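Protein PES4 (Saccharomyces cerevisiae, PDB 6EXX) probably binds RNA, including the 3' untranslated regions of messenger RNAs, the portion described here being its fourth RNA recognition motif. Local coordinates at residues Ser3-Asn9 with Ile73-Glu79. Residues are numbered along the deposited sequence; the frame is centred on the assembly and turned at random. Where two conformers were deposited one is given.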
ATOM      1  N   SER A   3      10.509   6.236  -4.780  0.56 12.34           N
ATOM      2  CA  SER A   3       9.267   5.941  -5.459  0.56 12.01           C
ATOM      3  C   SER A   3       8.213   5.744  -4.394  0.56 11.79           C
ATOM      4  O   SER A   3       8.379   4.916  -3.502  0.56 11.50           O
ATOM      5  CB  SER A   3       9.422   4.674  -6.291  0.56 13.32           C
ATOM      6  OG  SER A   3       8.278   4.445  -7.089  0.56 15.26           O
ATOM      7  N   THR A   4       7.138   6.516  -4.480  1.00 12.06           N
ATOM      8  CA  THR A   4       6.066   6.432  -3.503  1.00 10.53           C
ATOM      9  C   THR A   4       4.802   5.915  -4.149  1.00 10.37           C
ATOM     10  O   THR A   4       4.362   6.419  -5.175  1.00 11.43           O
ATOM     11  CB  THR A   4       5.812   7.789  -2.855  1.00 12.54           C
ATOM     12  OG1 THR A   4       7.031   8.248  -2.278  1.00 15.93           O
ATOM     13  CG2 THR A   4       4.769   7.684  -1.765  1.00 12.13           C
ATOM     14  N   LEU A   5       4.227   4.900  -3.517  1.00  8.86           N
ATOM     15  CA  LEU A   5       2.980   4.301  -3.941  1.00  8.98           C
ATOM     16  C   LEU A   5       1.894   4.790  -3.006  1.00  8.75           C
ATOM     17  O   LEU A   5       1.898   4.465  -1.822  1.00  9.58           O
ATOM     18  CB  LEU A   5       3.096   2.787  -3.828  1.00 10.75           C
ATOM     19  CG  LEU A   5       1.863   1.969  -4.191  1.00 13.56           C
ATOM     20  CD1 LEU A   5       1.421   2.282  -5.603  1.00 15.66           C
ATOM     21  CD2 LEU A   5       2.143   0.486  -4.026  1.00 14.65           C
ATOM     22  N   PHE A   6       0.957   5.570  -3.527  1.00  8.56           N
ATOM     23  CA  PHE A   6      -0.197   6.012  -2.758  1.00  8.89           C
ATOM     24  C   PHE A   6      -1.303   4.975  -2.859  1.00  8.83           C
ATOM     25  O   PHE A   6      -1.527   4.370  -3.913  1.00  9.91           O
ATOM     26  CB  PHE A   6      -0.667   7.392  -3.222  1.00  9.66           C
ATOM     27  CG  PHE A   6       0.239   8.494  -2.770  1.00 12.62           C
ATOM     28  CD1 PHE A   6       1.376   8.814  -3.488  1.00 15.78           C
ATOM     29  CD2 PHE A   6      -0.022   9.184  -1.602  1.00 14.63           C
ATOM     30  CE1 PHE A   6       2.221   9.829  -3.062  1.00 17.72           C
ATOM     31  CE2 PHE A   6       0.819  10.195  -1.171  1.00 17.17           C
ATOM     32  CZ  PHE A   6       1.941  10.508  -1.904  1.00 17.94           C
ATOM     33  N   LEU A   7      -1.953   4.757  -1.724  1.00  8.37           N
ATOM     34  CA  LEU A   7      -2.937   3.706  -1.554  1.00  7.98           C
ATOM     35  C   LEU A   7      -4.219   4.287  -0.987  1.00  8.48           C
ATOM     36  O   LEU A   7      -4.177   5.136  -0.095  1.00  9.71           O
ATOM     37  CB  LEU A   7      -2.415   2.658  -0.569  1.00  9.41           C
ATOM     38  CG  LEU A   7      -1.143   1.927  -0.976  1.00 10.73           C
ATOM     39  CD1 LEU A   7      -0.681   1.014   0.137  1.00 11.56           C
ATOM     40  CD2 LEU A   7      -1.341   1.153  -2.271  1.00 12.01           C
ATOM     41  N   GLU A   8      -5.360   3.812  -1.474  1.00  8.15           N
ATOM     42  CA  GLU A   8      -6.635   4.161  -0.882  1.00  8.67           C
ATOM     43  C   GLU A   8      -7.623   3.015  -1.081  1.00  8.21           C
ATOM     44  O   GLU A   8      -7.313   2.002  -1.702  1.00  8.29           O
ATOM     45  CB  GLU A   8      -7.156   5.476  -1.468  1.00 10.67           C
ATOM     46  CG  GLU A   8      -7.558   5.373  -2.911  1.00 12.33           C
ATOM     47  CD  GLU A   8      -8.148   6.653  -3.453  1.00 15.22           C
ATOM     48  OE1 GLU A   8      -7.660   7.745  -3.097  1.00 17.49           O
ATOM     49  OE2 GLU A   8      -9.108   6.562  -4.237  1.00 16.78           O
ATOM     50  N   ASN A   9      -8.816   3.193  -0.533  1.00  8.02           N
ATOM     51  CA  ASN A   9      -9.818   2.140  -0.539  1.00  8.17           C
ATOM     52  C   ASN A   9      -9.284   0.898   0.174  1.00  7.71           C
ATOM     53  O   ASN A   9      -9.598  -0.233  -0.216  1.00  8.37           O
ATOM     54  CB  ASN A   9     -10.286   1.815  -1.963  1.00  8.63           C
ATOM     55  CG  ASN A   9     -11.737   1.365  -2.013  1.00  9.63           C
ATOM     56  OD1 ASN A   9     -12.594   1.936  -1.327  1.00 10.75           O
ATOM     57  ND2 ASN A   9     -12.026   0.348  -2.812  1.00  9.97           N
ATOM     58  N   ILE A  73     -11.554  -3.115  -3.214  1.00  7.63           N
ATOM     59  CA  ILE A  73     -10.493  -3.210  -4.211  0.53  7.50           C
ATOM     60  C   ILE A  73      -9.447  -2.123  -3.951  1.00  7.52           C
ATOM     61  O   ILE A  73      -9.758  -0.928  -3.989  1.00  9.22           O
ATOM     62  CB  ILE A  73     -11.082  -3.089  -5.634  0.53  8.71           C
ATOM     63  CG1 ILE A  73     -12.022  -4.267  -5.913  0.53 10.03           C
ATOM     64  CG2 ILE A  73      -9.974  -3.035  -6.671  0.53  8.97           C
ATOM     65  CD1 ILE A  73     -12.833  -4.127  -7.184  0.53 11.79           C
ATOM     66  N   VAL A  74      -8.216  -2.538  -3.667  1.00  7.67           N
ATOM     67  CA  VAL A  74      -7.143  -1.603  -3.393  1.00  8.34           C
ATOM     68  C   VAL A  74      -6.880  -0.745  -4.610  1.00  9.51           C
ATOM     69  O   VAL A  74      -6.696  -1.247  -5.721  1.00 10.73           O
ATOM     70  CB  VAL A  74      -5.863  -2.337  -2.992  1.00  9.15           C
ATOM     71  CG1 VAL A  74      -4.703  -1.361  -2.814  1.00 10.41           C
ATOM     72  CG2 VAL A  74      -6.107  -3.145  -1.734  1.00  9.45           C
ATOM     73  N   THR A  75      -6.846   0.557  -4.373  1.00  9.69           N
ATOM     74  CA  THR A  75      -6.700   1.522  -5.426  1.00 11.14           C
ATOM     75  C   THR A  75      -5.392   2.274  -5.216  1.00 10.49           C
ATOM     76  O   THR A  75      -5.049   2.678  -4.105  1.00 11.84           O
ATOM     77  CB  THR A  75      -7.961   2.375  -5.428  1.00 14.86           C
ATOM     78  OG1 THR A  75      -9.097   1.509  -5.632  1.00 15.60           O
ATOM     79  CG2 THR A  75      -7.908   3.420  -6.504  1.00 16.94           C
ATOM     80  N   THR A  76      -4.635   2.399  -6.292  1.00 10.41           N
ATOM     81  CA  THR A  76      -3.283   2.901  -6.210  1.00 10.45           C
ATOM     82  C   THR A  76      -3.073   4.120  -7.078  1.00  9.97           C
ATOM     83  O   THR A  76      -3.802   4.357  -8.053  1.00 12.08           O
ATOM     84  CB  THR A  76      -2.306   1.861  -6.741  1.00 13.93           C
ATOM     85  OG1 THR A  76      -2.578   1.642  -8.136  1.00 15.86           O
ATOM     86  CG2 THR A  76      -2.427   0.552  -5.956  1.00 14.36           C
ATOM     87  N   SER A  77      -2.039   4.878  -6.732  1.00 10.54           N
ATOM     88  CA  SER A  77      -1.475   5.855  -7.653  1.00 11.76           C
ATOM     89  C   SER A  77       0.030   5.972  -7.457  1.00 11.43           C
ATOM     90  O   SER A  77       0.521   6.012  -6.330  1.00 12.62           O
ATOM     91  CB  SER A  77      -2.095   7.250  -7.482  1.00 13.73           C
ATOM     92  OG  SER A  77      -1.616   8.129  -8.498  1.00 15.92           O
ATOM     93  N   TRP A  78       0.760   6.079  -8.565  1.00 12.53           N
ATOM     94  CA  TRP A  78       2.140   6.577  -8.552  1.00 15.11           C
ATOM     95  C   TRP A  78       2.161   8.091  -8.433  1.00 19.82           C
ATOM     96  O   TRP A  78       1.169   8.762  -8.714  1.00 20.40           O
ATOM     97  CB  TRP A  78       2.860   6.204  -9.839  1.00 15.18           C
ATOM     98  CG  TRP A  78       3.040   4.743 -10.031  1.00 15.60           C
ATOM     99  CD1 TRP A  78       2.416   3.948 -10.949  1.00 17.86           C
ATOM    100  CD2 TRP A  78       3.899   3.885  -9.270  1.00 15.96           C
ATOM    101  NE1 TRP A  78       2.845   2.647 -10.815  1.00 18.34           N
ATOM    102  CE2 TRP A  78       3.760   2.583  -9.796  1.00 17.81           C
ATOM    103  CE3 TRP A  78       4.781   4.096  -8.206  1.00 15.72           C
ATOM    104  CZ2 TRP A  78       4.458   1.495  -9.287  1.00 19.75           C
ATOM    105  CZ3 TRP A  78       5.485   3.020  -7.715  1.00 17.73           C
ATOM    106  CH2 TRP A  78       5.313   1.731  -8.249  1.00 19.62           C
ATOM    107  N   GLU A  79       3.322   8.627  -8.073  1.00 25.92           N
ATOM    108  CA  GLU A  79       3.470  10.054  -7.847  1.00 30.41           C
ATOM    109  C   GLU A  79       4.052  10.773  -9.064  1.00 31.85           C
ATOM    110  O   GLU A  79       5.121  10.418  -9.565  1.00 32.96           O
ATOM    111  CB  GLU A  79       4.344  10.292  -6.617  1.00 33.03           C
ATOM    112  CG  GLU A  79       4.388  11.728  -6.162  1.00 34.88           C
ATOM    113  CD  GLU A  79       4.813  11.857  -4.717  1.00 35.88           C
ATOM    114  OE1 GLU A  79       5.759  11.152  -4.306  1.00 35.87           O
ATOM    115  OE2 GLU A  79       4.195  12.661  -3.991  1.00 36.38           O
TER
HETATM  116  O   HOH W   1       5.897   7.426  -7.595  1.00 23.94           O
HETATM  117  O   HOH W   2       7.934   9.830  -4.670  1.00 32.72           O
HETATM  118  O   HOH W   3       6.821  10.719  -1.230  1.00 38.89           O
HETATM  119  O   HOH W   4     -14.017  -1.777  -3.868  1.00 12.50           O
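Asn9 and Ile73 close one end of an antiparallel strand pair by a side-chain bond: Asn9 ND2 gives an N-H, nearly in its amide plane, to Ile73 O at 2.9 Å (167° at the hydrogen), while a water bridges the same ND2 to Ile73 N. With an alanine here, Ile73 O is likely to lose this donor and the bridging water one of its two partners. Backbone pairs follow at Glu8-Thr75 and Phe6-Ser77, where Phe6 N meets Ser77 O at 2.9 Å. These are the first and last long strands along the chain, side by side within the RRM sheet. Toward the helices, Leu7 CD2 touches Thr76 CG2 at 3.9 Å; Thr76 OG1, lying between backbone N and carbonyl carbon (chi1 64°), hydrogen-bonds to Asn65 OD1. Trp78, with Ser3 and Thr76, lies against helix 54-64, and Ser3 OG is 3.2 Å from Trp78 CZ3, oblique to the ring. On the other face, the edge of the Phe6 ring, at CE1, meets Glu79 OE2 at 3.6 Å. Two waters link Glu79 OE1 to Thr4 OG1. Phe6, at the aromatic position of the RNP2 motif, is probably a base-stacking platform, as in other RRMs; the carboxylate meets its edge, not its face.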